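Local coordinates for ABC-type transport system, sugar-family extracellular solute-binding protein (Peptoclostridium difficile 630, PDB 6HNI) that binds tyrosine outside the cell, probably for delivery to an ABC transporter, and is a surface lipoprotein with adhesive properties, at residues V139-D142 with K143-L147. The protein carries 1 engineered substitution. Residues are numbered along the deposited sequence; the frame is centred on the assembly and turned at random.
Sequences VSVD and KGLEL
K143 meets S140 across the first turn of the short helix 141-145, and the contact illustrates how a helix start is stitched together from one backbone carbonyl to the next. The amide N of K143 donates to S140 O at 3.2 Å, the i to i+3 bond of the opening turn. The first torsion of K143 (chi1 -67°) sets its CG beside its own backbone N and 3.5 Å from S140 OG; CG also packs loosely against CG2 of V139, before a bend at chi2 leads the amine away. G144 comes next and reaches S140 indirectly: a water accepts from G144 N at 3.1 Å and sits 2.8 Å from S140 O, linking the two. At L145 the regular alpha-helical pattern appears, its N bonding V141 O at 3.1 Å. The leucine CG lies close to that same oxygen, and its CD1 just grazes V141 CG2; both residues turn to helix 167-183, where V141 touches A175 and L145 packs on L176 and Y179. E146 follows, its N donating to D142 O at 2.9 Å, while its CG lies against the same carbonyl and its side chain touches Q254. The carboxylates of D142 and E146 stay well apart, with OD2 of D142 6.2 Å from OE2 of E146. V139, whose side chain is about 8 Å from the bound tyrosine, precedes the helix, where the chain passes from one lobe to the other, between outer strand 132-136 of the five-stranded sheet and strand 157-163 of the four-stranded one. The helix is therefore held chiefly by main-chain polarity: the successive carbonyls of S140, V141 and D142 each receive an amide, and apolar side chains fasten one flank to the neighbouring helix.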
loop_
_atom_site.group_PDB
_atom_site.type_symbol
_atom_site.label_atom_id
_atom_site.label_comp_id
_atom_site.label_asym_id
_atom_site.label_seq_id
_atom_site.Cartn_x
_atom_site.Cartn_y
_atom_site.Cartn_z
ATOM N N VAL A 139 -1.969 -2.465 8.400
ATOM C CA VAL A 139 -2.360 -1.462 9.356
ATOM C C VAL A 139 -3.780 -1.742 9.780
ATOM O O VAL A 139 -4.573 -2.164 8.938
ATOM C CB VAL A 139 -2.221 -0.026 8.773
ATOM C CG1 VAL A 139 -3.150 0.258 7.552
ATOM C CG2 VAL A 139 -2.333 1.028 9.873
ATOM N N SER A 140 -4.094 -1.548 11.048
ATOM C CA SER A 140 -5.502 -1.807 11.448
ATOM C C SER A 140 -6.470 -0.759 10.911
ATOM O O SER A 140 -6.139 0.402 10.768
ATOM C CB SER A 140 -5.669 -1.933 12.954
ATOM O OG SER A 140 -5.533 -0.665 13.560
ATOM N N VAL A 141 -7.696 -1.225 10.603
ATOM C CA VAL A 141 -8.738 -0.285 10.132
ATOM C C VAL A 141 -9.029 0.729 11.228
ATOM O O VAL A 141 -9.405 1.864 10.965
ATOM C CB VAL A 141 -10.057 -0.976 9.703
ATOM C CG1 VAL A 141 -9.848 -1.833 8.481
ATOM C CG2 VAL A 141 -10.746 -1.744 10.835
ATOM N N ASP A 142 -8.801 0.317 12.476
ATOM C CA ASP A 142 -9.079 1.169 13.617
ATOM C C ASP A 142 -8.311 2.475 13.559
ATOM O O ASP A 142 -8.786 3.487 14.020
ATOM C CB ASP A 142 -8.732 0.460 14.950
ATOM C CG ASP A 142 -9.406 -0.912 15.105
ATOM O OD1 ASP A 142 -9.299 -1.798 14.228
ATOM O OD2 ASP A 142 -10.014 -1.148 16.151
ATOM N N LYS A 143 -7.107 2.460 12.996
ATOM C CA LYS A 143 -6.292 3.674 12.963
ATOM C C LYS A 143 -6.938 4.787 12.162
ATOM O O LYS A 143 -6.943 5.922 12.555
ATOM C CB LYS A 143 -4.891 3.372 12.409
ATOM C CG LYS A 143 -4.070 2.465 13.334
ATOM C CD LYS A 143 -3.620 3.180 14.596
ATOM C CE LYS A 143 -2.652 2.309 15.407
ATOM N NZ LYS A 143 -2.274 3.041 16.641
ATOM N N GLY A 144 -7.436 4.449 10.999
ATOM C CA GLY A 144 -8.160 5.439 10.217
ATOM C C GLY A 144 -9.516 5.799 10.796
ATOM O O GLY A 144 -9.895 6.978 10.819
ATOM N N LEU A 145 -10.240 4.809 11.302
ATOM C CA LEU A 145 -11.580 5.057 11.819
ATOM C C LEU A 145 -11.585 5.882 13.117
ATOM O O LEU A 145 -12.560 6.558 13.398
ATOM C CB LEU A 145 -12.359 3.740 11.897
ATOM C CG LEU A 145 -12.570 3.084 10.515
ATOM C CD1 LEU A 145 -13.315 1.772 10.640
ATOM C CD2 LEU A 145 -13.210 3.977 9.474
ATOM N N GLU A 146 -10.485 5.868 13.861
ATOM C CA GLU A 146 -10.214 6.805 14.999
ATOM C C GLU A 146 -10.397 8.258 14.606
ATOM O O GLU A 146 -10.804 9.087 15.419
ATOM C CB GLU A 146 -8.740 6.632 15.564
ATOM C CG GLU A 146 -8.557 5.497 16.545
ATOM C CD GLU A 146 -7.100 5.208 16.942
ATOM O OE1 GLU A 146 -6.250 6.150 16.980
ATOM O OE2 GLU A 146 -6.806 4.025 17.231
ATOM N N LEU A 147 -10.100 8.566 13.348
ATOM C CA LEU A 147 -10.177 9.919 12.865
ATOM C C LEU A 147 -11.598 10.428 12.666
ATOM O O LEU A 147 -11.798 11.621 12.551
ATOM C CB LEU A 147 -9.363 10.069 11.585
ATOM C CG LEU A 147 -7.858 9.685 11.700
ATOM C CD1 LEU A 147 -7.273 9.938 10.332
ATOM C CD2 LEU A 147 -7.165 10.468 12.814
HETATM O O HOH W 1 -6.713 2.355 8.882
#